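Conserved exported protein (Bacteroides fragilis, PDB 3CLW) is of unknown function but probably hydrolyses O-glycosidic bonds, as expected for a TIM-barrel protein of the glycoside hydrolase family 30 type. Local coordinates at residues D159-L164 against D215-E220; H170-G175 against A221-K226; R209-L214 against L265-L270. One frame throughout, in Å; residues are numbered along the deposited sequence.

Contact 1 (D159-L164 against D215-E220); sequences DFARFL and DKAISE
Ala161 and Ala217 mark the close approach of helices 157-173 and 204-221, consecutive long helices on the outside of the TIM barrel. Their methyl groups face one another, CB of Ala161 lying 4.3 Å from CB of Ala217. The Ala217 methyl also sits against the backbone of the opposite helix, 4.0 Å from the carbonyl O of Ala161. With so little side chain in between, the helices come near enough for CA of Arg162 and CA of Ala217 to be 5.8 Å apart. This is the helix layer of a beta/alpha barrel, in which each helix packs against its neighbour as well as the strands within. The buried continuation is made by Leu164 and Phe160, which lean on Leu214 and Met210 of helix 204-221. On the exposed flank, the side chain of Arg162 touches through its CG, 4.4 Å from CB of Ala217. Beyond CG the chain bends (chi3 -61°) and carries the guanidinium back along its own helix, where NH2 forms a long salt bridge of 3.6 Å to OD1 of Asp159 and NH1 pairs with Asp158. Glu220, across the contact, is more distant: its OE2 is 5.8 Å from NH1 of Arg162.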
loop_
_atom_site.group_PDB
_atom_site.type_symbol
_atom_site.label_atom_id
_atom_site.label_comp_id
_atom_site.label_asym_id
_atom_site.label_seq_id
_atom_site.Cartn_x
_atom_site.Cartn_y
_atom_site.Cartn_z
ATOM N N ASP A 159 11.021 -25.284 -0.397
ATOM C CA ASP A 159 10.920 -25.123 -1.851
ATOM C C ASP A 159 10.318 -23.758 -2.232
ATOM O O ASP A 159 10.846 -23.056 -3.107
ATOM C CB ASP A 159 10.071 -26.244 -2.479
ATOM C CG ASP A 159 10.582 -27.620 -2.137
ATOM O OD1 ASP A 159 11.172 -28.270 -3.002
ATOM O OD2 ASP A 159 10.416 -28.051 -0.994
ATOM N N PHE A 160 9.218 -23.402 -1.583
ATOM C CA PHE A 160 8.560 -22.139 -1.846
ATOM C C PHE A 160 9.469 -20.963 -1.460
ATOM O O PHE A 160 9.682 -20.046 -2.271
ATOM C CB PHE A 160 7.188 -22.089 -1.167
ATOM C CG PHE A 160 6.396 -20.848 -1.451
ATOM C CD1 PHE A 160 6.473 -20.208 -2.688
ATOM C CD2 PHE A 160 5.538 -20.336 -0.476
ATOM C CE1 PHE A 160 5.732 -19.051 -2.952
ATOM C CE2 PHE A 160 4.764 -19.186 -0.727
ATOM C CZ PHE A 160 4.871 -18.535 -1.993
ATOM N N ALA A 161 10.021 -20.996 -0.252
ATOM C CA ALA A 161 10.982 -19.956 0.179
ATOM C C ALA A 161 12.139 -19.833 -0.810
ATOM O O ALA A 161 12.561 -18.710 -1.136
ATOM C CB ALA A 161 11.493 -20.214 1.598
ATOM N N ARG A 162 12.643 -20.970 -1.293
ATOM C CA ARG A 162 13.725 -20.938 -2.247
ATOM C C ARG A 162 13.323 -20.301 -3.603
ATOM O O ARG A 162 14.111 -19.593 -4.213
ATOM C CB ARG A 162 14.326 -22.318 -2.451
ATOM C CG ARG A 162 15.268 -22.751 -1.288
ATOM C CD ARG A 162 16.153 -23.907 -1.736
ATOM N NE ARG A 162 15.362 -25.076 -2.105
ATOM C CZ ARG A 162 15.041 -26.076 -1.271
ATOM N NH1 ARG A 162 15.430 -26.064 0.016
ATOM N NH2 ARG A 162 14.312 -27.104 -1.723
ATOM N N PHE A 163 12.096 -20.585 -4.038
ATOM C CA PHE A 163 11.510 -20.017 -5.236
ATOM C C PHE A 163 11.427 -18.487 -5.130
ATOM O O PHE A 163 11.889 -17.797 -6.028
ATOM C CB PHE A 163 10.116 -20.602 -5.499
ATOM C CG PHE A 163 9.290 -19.782 -6.462
ATOM C CD1 PHE A 163 9.591 -19.770 -7.827
ATOM C CD2 PHE A 163 8.217 -19.017 -6.002
ATOM C CE1 PHE A 163 8.838 -19.006 -8.739
ATOM C CE2 PHE A 163 7.426 -18.256 -6.909
ATOM C CZ PHE A 163 7.772 -18.251 -8.288
ATOM N N LEU A 164 10.849 -17.994 -4.028
ATOM C CA LEU A 164 10.759 -16.559 -3.741
ATOM C C LEU A 164 12.121 -15.855 -3.647
ATOM O O LEU A 164 12.281 -14.765 -4.177
ATOM C CB LEU A 164 9.981 -16.306 -2.457
ATOM C CG LEU A 164 8.504 -16.692 -2.444
ATOM C CD1 LEU A 164 7.953 -16.544 -1.043
ATOM C CD2 LEU A 164 7.759 -15.745 -3.397
ATOM N N ASP A 215 13.914 -16.921 5.957
ATOM C CA ASP A 215 15.095 -16.479 6.699
ATOM C C ASP A 215 16.323 -17.290 6.306
ATOM O O ASP A 215 17.344 -16.735 5.966
ATOM C CB ASP A 215 14.839 -16.561 8.196
ATOM C CG ASP A 215 16.017 -16.074 9.015
ATOM O OD1 ASP A 215 16.235 -14.841 9.091
ATOM O OD2 ASP A 215 16.717 -16.939 9.596
ATOM N N LYS A 216 16.204 -18.606 6.332
ATOM C CA LYS A 216 17.289 -19.503 5.969
ATOM C C LYS A 216 17.715 -19.339 4.498
ATOM O O LYS A 216 18.904 -19.263 4.177
ATOM C CB LYS A 216 16.829 -20.935 6.248
ATOM C CG LYS A 216 17.825 -22.035 5.919
ATOM C CD LYS A 216 17.113 -23.375 6.160
ATOM C CE LYS A 216 18.039 -24.590 6.062
ATOM N NZ LYS A 216 17.549 -25.694 6.997
ATOM N N ALA A 217 16.734 -19.302 3.604
ATOM C CA ALA A 217 16.987 -19.131 2.170
ATOM C C ALA A 217 17.680 -17.780 1.843
ATOM O O ALA A 217 18.596 -17.723 1.011
ATOM C CB ALA A 217 15.655 -19.301 1.409
ATOM N N ILE A 218 17.278 -16.706 2.518
ATOM C CA ILE A 218 17.900 -15.386 2.286
ATOM C C ILE A 218 19.372 -15.367 2.733
ATOM O O ILE A 218 20.209 -14.693 2.109
ATOM C CB ILE A 218 17.127 -14.239 3.004
ATOM C CG1 ILE A 218 15.807 -13.931 2.282
ATOM C CG2 ILE A 218 18.020 -12.939 3.170
ATOM C CD1 ILE A 218 14.818 -13.073 3.117
ATOM N N SER A 219 19.660 -16.101 3.822
ATOM C CA SER A 219 21.001 -16.180 4.386
ATOM C C SER A 219 21.892 -16.969 3.452
ATOM O O SER A 219 23.002 -16.523 3.157
ATOM C CB SER A 219 20.984 -16.773 5.818
ATOM O OG SER A 219 20.456 -15.840 6.751
ATOM N N GLU A 220 21.396 -18.089 2.930
ATOM C CA GLU A 220 22.138 -18.874 1.934
ATOM C C GLU A 220 22.426 -18.087 0.647
ATOM O O GLU A 220 23.520 -18.186 0.088
ATOM C CB GLU A 220 21.394 -20.177 1.599
ATOM C CG GLU A 220 21.632 -21.326 2.623
ATOM C CD GLU A 220 20.563 -22.462 2.581
ATOM O OE1 GLU A 220 20.294 -23.040 3.662
ATOM O OE2 GLU A 220 19.997 -22.766 1.486
#

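Contact 2 (H170-G175 against A221-K226); sequences HFREQG and AQIDTK
The contact of 170-175 with the loop 221-226 is made by Arg172, reaching over Ile223, Asp224 and Thr225. Along the helix, Phe171 turns elsewhere and packs on Gln111 and Met114 of helix 108-119. Arg172 follows, its CG anti to the carbonyl carbon (chi1 -62°) and its chain extended at chi2, which brings CD to 3.9 Å from CB of Ile223 and 3.7 Å from OG1 of Thr225. A bend at chi3 then swings the guanidinium across Asp224: the carbonyl O of Asp224 stands over one face, 3.4 Å from NH1 of Arg172 but at too poor an angle to be hydrogen-bonded. The Asp224 carboxylate, its plane turned 65° from the guanidinium, can probably add only a general electrostatic attraction, OD2 being 4.5 Å from NH2 of Arg172 with no N-H pointing at it. A water joins the two sides more directly, accepting a 2.9 Å bond from N of Asp224 and a weak one from NE of Arg172. NH1 is held by Val178 O and Asn179 OD1, and OG1 of Thr225 also bonds to Val178 O. Two residues after Glu173, Gly175 has a positive phi and closes the helix in a Schellman motif. Both segments thus belong to the alpha-to-beta connections of the TIM barrel, where successive helices end and the chain turns into the parallel strands 178-182 and 226-232.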
loop_
_atom_site.group_PDB
_atom_site.type_symbol
_atom_site.label_atom_id
_atom_site.label_comp_id
_atom_site.label_asym_id
_atom_site.label_seq_id
_atom_site.Cartn_x
_atom_site.Cartn_y
_atom_site.Cartn_z
ATOM N N HIS A 170 17.343 -13.101 -8.791
ATOM C CA HIS A 170 17.361 -12.865 -10.245
ATOM C C HIS A 170 17.203 -11.390 -10.577
ATOM O O HIS A 170 17.988 -10.829 -11.323
ATOM C CB HIS A 170 16.268 -13.633 -10.972
ATOM C CG HIS A 170 16.133 -13.233 -12.400
ATOM N ND1 HIS A 170 16.938 -13.751 -13.396
ATOM C CD2 HIS A 170 15.312 -12.334 -13.003
ATOM C CE1 HIS A 170 16.626 -13.175 -14.546
ATOM N NE2 HIS A 170 15.626 -12.333 -14.338
ATOM N N PHE A 171 16.186 -10.765 -10.009
ATOM C CA PHE A 171 15.932 -9.361 -10.306
ATOM C C PHE A 171 16.964 -8.414 -9.671
ATOM O O PHE A 171 17.295 -7.370 -10.267
ATOM C CB PHE A 171 14.470 -9.005 -10.027
ATOM C CG PHE A 171 13.531 -9.607 -11.044
ATOM C CD1 PHE A 171 12.893 -10.818 -10.792
ATOM C CD2 PHE A 171 13.382 -9.013 -12.296
ATOM C CE1 PHE A 171 12.068 -11.425 -11.744
ATOM C CE2 PHE A 171 12.542 -9.584 -13.281
ATOM C CZ PHE A 171 11.884 -10.811 -12.990
ATOM N N ARG A 172 17.543 -8.817 -8.525
ATOM C CA ARG A 172 18.682 -8.049 -7.977
ATOM C C ARG A 172 19.867 -8.049 -8.925
ATOM O O ARG A 172 20.521 -7.003 -9.112
ATOM C CB ARG A 172 19.079 -8.485 -6.542
ATOM C CG ARG A 172 17.935 -8.261 -5.509
ATOM C CD ARG A 172 18.352 -8.519 -4.062
ATOM N NE ARG A 172 19.288 -7.513 -3.639
ATOM C CZ ARG A 172 18.957 -6.326 -3.123
ATOM N NH1 ARG A 172 17.690 -5.972 -2.921
ATOM N NH2 ARG A 172 19.910 -5.471 -2.802
ATOM N N GLU A 173 20.121 -9.200 -9.535
ATOM C CA GLU A 173 21.252 -9.371 -10.482
ATOM C C GLU A 173 21.023 -8.648 -11.829
ATOM O O GLU A 173 21.949 -8.457 -12.605
ATOM C CB GLU A 173 21.617 -10.857 -10.641
ATOM C CG GLU A 173 22.206 -11.466 -9.319
ATOM C CD GLU A 173 22.374 -12.989 -9.357
ATOM O OE1 GLU A 173 21.862 -13.647 -10.300
ATOM O OE2 GLU A 173 23.026 -13.531 -8.433
ATOM N N GLN A 174 19.766 -8.245 -12.064
ATOM C CA GLN A 174 19.392 -7.338 -13.132
ATOM C C GLN A 174 19.347 -5.861 -12.718
ATOM O O GLN A 174 18.920 -5.026 -13.495
ATOM C CB GLN A 174 18.010 -7.714 -13.642
ATOM C CG GLN A 174 17.892 -9.141 -14.044
ATOM C CD GLN A 174 18.122 -9.329 -15.483
ATOM O OE1 GLN A 174 19.262 -9.373 -15.960
ATOM N NE2 GLN A 174 17.021 -9.428 -16.224
ATOM N N GLY A 175 19.741 -5.538 -11.499
ATOM C CA GLY A 175 19.776 -4.161 -11.075
ATOM C C GLY A 175 18.513 -3.635 -10.417
ATOM O O GLY A 175 18.374 -2.417 -10.244
ATOM N N ALA A 221 21.445 -17.305 0.187
ATOM C CA ALA A 221 21.594 -16.500 -1.021
ATOM C C ALA A 221 22.451 -15.257 -0.761
ATOM O O ALA A 221 23.040 -14.730 -1.680
ATOM C CB ALA A 221 20.227 -16.091 -1.551
ATOM N N GLN A 222 22.491 -14.799 0.493
ATOM C CA GLN A 222 23.130 -13.539 0.881
ATOM C C GLN A 222 22.615 -12.341 0.066
ATOM O O GLN A 222 23.394 -11.538 -0.432
ATOM C CB GLN A 222 24.661 -13.641 0.804
ATOM C CG GLN A 222 25.287 -14.820 1.625
ATOM C CD GLN A 222 26.775 -15.025 1.291
ATOM O OE1 GLN A 222 27.634 -14.335 1.828
ATOM N NE2 GLN A 222 27.069 -15.948 0.369
ATOM N N ILE A 223 21.299 -12.239 -0.081
ATOM C CA ILE A 223 20.689 -11.065 -0.696
ATOM C C ILE A 223 20.231 -10.104 0.396
ATOM O O ILE A 223 19.814 -10.524 1.477
ATOM C CB ILE A 223 19.510 -11.408 -1.672
ATOM C CG1 ILE A 223 18.402 -12.227 -0.976
ATOM C CG2 ILE A 223 20.034 -12.100 -2.962
ATOM C CD1 ILE A 223 17.137 -12.369 -1.827
ATOM N N ASP A 224 20.319 -8.815 0.094
ATOM C CA ASP A 224 19.893 -7.750 0.989
ATOM C C ASP A 224 18.374 -7.562 0.910
ATOM O O ASP A 224 17.891 -6.534 0.398
ATOM C CB ASP A 224 20.649 -6.448 0.625
ATOM C CG ASP A 224 20.470 -5.347 1.671
ATOM O OD1 ASP A 224 19.972 -5.646 2.788
ATOM O OD2 ASP A 224 20.803 -4.171 1.372
ATOM N N THR A 225 17.634 -8.563 1.394
ATOM C CA THR A 225 16.172 -8.585 1.309
ATOM C C THR A 225 15.554 -9.034 2.631
ATOM O O THR A 225 16.094 -9.907 3.281
ATOM C CB THR A 225 15.679 -9.565 0.172
ATOM O OG1 THR A 225 16.261 -9.196 -1.098
ATOM C CG2 THR A 225 14.177 -9.522 0.051
ATOM N N LYS A 226 14.413 -8.459 3.011
ATOM C CA LYS A 226 13.759 -8.793 4.255
ATOM C C LYS A 226 12.323 -9.279 4.098
ATOM O O LYS A 226 11.654 -9.009 3.090
ATOM C CB LYS A 226 13.818 -7.595 5.194
ATOM C CG LYS A 226 15.210 -7.297 5.727
ATOM C CD LYS A 226 15.151 -6.024 6.509
ATOM C CE LYS A 226 16.512 -5.333 6.669
ATOM N NZ LYS A 226 17.596 -6.170 7.295
HETATM O O HOH W 1 22.156 -8.225 -2.119
#

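Contact 3 (R209-L214 against L265-L270); sequences RMVEEL and LKFKNL
Val211 and Glu212 of helix 204-221 receive the ring of Phe267, which projects from the loop leading into strand 270-276. The tight part is apolar. CG1 of Val211, placed anti to the backbone N (chi1 175°), points into the angle between two side chains of the loop, 3.7 Å from CD2 of Phe267 and 4.0 Å from CD1 of Leu270. Deeper in, Val211 also touches Ile229 of strand 226-232. A type I turn from Phe267 to Leu270 brings these two residues to the same methyl. The far end of the ring rides over the helix backbone at Glu212: CA of Glu212 lies 4.1 Å from the centroid of the Phe267 ring and 27° off its normal, a CH-pi contact, while CB of Glu212 comes to 3.6 Å from CZ of Phe267. The opposite face of the ring carries CG of the preceding Lys266, and Tyr208 meets the ring edge-to-face. Towards the surface the contact becomes looser. The Glu212 chain runs on extended past the ring, its carboxylate plane inclined by 75° to the ring plane. Its OE2 stays 6.1 Å from NZ of Lys266, whose ammonium is bonded instead to the hydroxyl of Tyr208. No hydrogen bond spans the two segments, the polar ties of Asn269 to Asp215 and Ser219 lying just beyond 209-214, so within this contact the loop is held by dispersion and a CH-pi interaction, and the nearby opposite charges can add at most a weak, long-range attraction.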
loop_
_atom_site.group_PDB
_atom_site.type_symbol
_atom_site.label_atom_id
_atom_site.label_comp_id
_atom_site.label_asym_id
_atom_site.label_seq_id
_atom_site.Cartn_x
_atom_site.Cartn_y
_atom_site.Cartn_z
ATOM N N ARG A 209 6.531 -20.807 9.846
ATOM C CA ARG A 209 7.376 -21.655 9.017
ATOM C C ARG A 209 7.875 -20.930 7.783
ATOM O O ARG A 209 9.038 -21.067 7.437
ATOM C CB ARG A 209 6.681 -22.960 8.589
ATOM C CG ARG A 209 6.628 -24.030 9.643
ATOM C CD ARG A 209 6.261 -25.397 9.045
ATOM N NE ARG A 209 7.380 -26.068 8.352
ATOM C CZ ARG A 209 7.238 -27.154 7.583
ATOM N NH1 ARG A 209 6.039 -27.699 7.372
ATOM N NH2 ARG A 209 8.295 -27.704 7.023
ATOM N N MET A 210 6.996 -20.169 7.117
ATOM C CA MET A 210 7.394 -19.423 5.953
ATOM C C MET A 210 8.483 -18.427 6.343
ATOM O O MET A 210 9.500 -18.315 5.669
ATOM C CB MET A 210 6.188 -18.765 5.266
ATOM C CG MET A 210 5.419 -19.708 4.249
ATOM S SD MET A 210 6.481 -20.720 3.159
ATOM C CE MET A 210 7.483 -19.386 2.445
ATOM N N VAL A 211 8.310 -17.743 7.468
ATOM C CA VAL A 211 9.358 -16.833 7.930
ATOM C C VAL A 211 10.676 -17.584 8.175
ATOM O O VAL A 211 11.726 -17.177 7.709
ATOM C CB VAL A 211 8.930 -16.024 9.167
ATOM C CG1 VAL A 211 10.097 -15.190 9.684
ATOM C CG2 VAL A 211 7.766 -15.121 8.814
ATOM N N GLU A 212 10.588 -18.709 8.866
ATOM C CA GLU A 212 11.742 -19.502 9.202
ATOM C C GLU A 212 12.469 -19.951 7.934
ATOM O O GLU A 212 13.690 -19.780 7.819
ATOM C CB GLU A 212 11.288 -20.696 10.053
ATOM C CG GLU A 212 12.336 -21.739 10.379
ATOM C CD GLU A 212 11.780 -22.783 11.392
ATOM O OE1 GLU A 212 10.708 -23.420 11.133
ATOM O OE2 GLU A 212 12.400 -22.919 12.470
ATOM N N GLU A 213 11.724 -20.503 6.977
ATOM C CA GLU A 213 12.344 -20.978 5.739
ATOM C C GLU A 213 12.900 -19.843 4.850
ATOM O O GLU A 213 13.996 -19.969 4.256
ATOM C CB GLU A 213 11.375 -21.875 4.960
ATOM C CG GLU A 213 10.974 -23.151 5.692
ATOM C CD GLU A 213 12.154 -24.050 6.094
ATOM O OE1 GLU A 213 13.200 -24.088 5.412
ATOM O OE2 GLU A 213 12.020 -24.756 7.114
ATOM N N LEU A 214 12.153 -18.743 4.751
ATOM C CA LEU A 214 12.648 -17.567 3.995
ATOM C C LEU A 214 13.918 -17.031 4.637
ATOM O O LEU A 214 14.878 -16.738 3.961
ATOM C CB LEU A 214 11.591 -16.469 3.929
ATOM C CG LEU A 214 10.613 -16.620 2.769
ATOM C CD1 LEU A 214 9.384 -15.799 3.079
ATOM C CD2 LEU A 214 11.293 -16.182 1.438
ATOM N N LEU A 265 10.526 -12.558 15.982
ATOM C CA LEU A 265 11.445 -11.442 16.241
ATOM C C LEU A 265 12.913 -11.854 16.137
ATOM O O LEU A 265 13.748 -11.064 15.725
ATOM C CB LEU A 265 11.155 -10.802 17.617
ATOM C CG LEU A 265 9.835 -10.022 17.843
ATOM C CD1 LEU A 265 9.798 -9.453 19.270
ATOM C CD2 LEU A 265 9.579 -8.891 16.794
ATOM N N LYS A 266 13.191 -13.111 16.464
ATOM C CA LYS A 266 14.529 -13.694 16.443
ATOM C C LYS A 266 15.148 -13.865 15.056
ATOM O O LYS A 266 16.369 -13.994 14.929
ATOM C CB LYS A 266 14.485 -15.068 17.112
ATOM C CG LYS A 266 13.562 -16.091 16.403
ATOM C CD LYS A 266 13.285 -17.293 17.319
ATOM C CE LYS A 266 12.451 -18.358 16.609
ATOM N NZ LYS A 266 12.047 -19.524 17.477
ATOM N N PHE A 267 14.313 -13.935 14.020
ATOM C CA PHE A 267 14.813 -14.193 12.683
ATOM C C PHE A 267 15.539 -12.974 12.137
ATOM O O PHE A 267 14.985 -11.885 12.075
ATOM C CB PHE A 267 13.698 -14.674 11.778
ATOM C CG PHE A 267 13.173 -16.043 12.152
ATOM C CD1 PHE A 267 13.961 -17.187 11.970
ATOM C CD2 PHE A 267 11.921 -16.187 12.720
ATOM C CE1 PHE A 267 13.482 -18.458 12.332
ATOM C CE2 PHE A 267 11.439 -17.459 13.068
ATOM C CZ PHE A 267 12.220 -18.583 12.866
ATOM N N LYS A 268 16.810 -13.184 11.824
ATOM C CA LYS A 268 17.747 -12.178 11.294
ATOM C C LYS A 268 17.184 -11.419 10.073
ATOM O O LYS A 268 17.376 -10.215 9.935
ATOM C CB LYS A 268 19.031 -12.925 10.899
ATOM C CG LYS A 268 20.187 -12.109 10.356
ATOM C CD LYS A 268 21.175 -13.014 9.583
ATOM C CE LYS A 268 22.361 -12.194 8.974
ATOM N NZ LYS A 268 23.103 -12.871 7.797
ATOM N N ASN A 269 16.499 -12.130 9.184
ATOM C CA ASN A 269 16.104 -11.533 7.898
ATOM C C ASN A 269 14.663 -11.054 7.871
ATOM O O ASN A 269 14.142 -10.691 6.809
ATOM C CB ASN A 269 16.405 -12.482 6.734
ATOM C CG ASN A 269 17.868 -12.765 6.603
ATOM O OD1 ASN A 269 18.669 -11.836 6.524
ATOM N ND2 ASN A 269 18.236 -14.045 6.569
ATOM N N LEU A 270 14.033 -11.057 9.049
ATOM C CA LEU A 270 12.702 -10.488 9.213
ATOM C C LEU A 270 12.794 -8.983 9.070
ATOM O O LEU A 270 13.659 -8.351 9.685
ATOM C CB LEU A 270 12.132 -10.801 10.591
ATOM C CG LEU A 270 10.682 -10.324 10.860
ATOM C CD1 LEU A 270 9.616 -11.244 10.251
ATOM C CD2 LEU A 270 10.440 -10.115 12.390
#

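Overall arrangement
Helix 204-221 joins the three contacts: it meets helix 157-173 in contact 1 and the 265-270 loop in contact 3, and runs out into the loop used in contact 2. Contacts 1 and 3, about 10 Å apart between centres, are tied by Asn269, whose N lies 2.7 Å from OD1 of Asp215 and whose ND2 lies 2.9 Å from OG of Ser219. Contacts 1 and 2 are about 12 Å apart between centres and touch through Ile218, its CD1 3.4 Å from O of Thr225. Contacts 2 and 3 are about 17 Å apart between centres. The loops 221-226 and 265-270 enter the barrel strands at their N-terminal ends, whereas TIM-barrel active sites lie at the C-terminal ends.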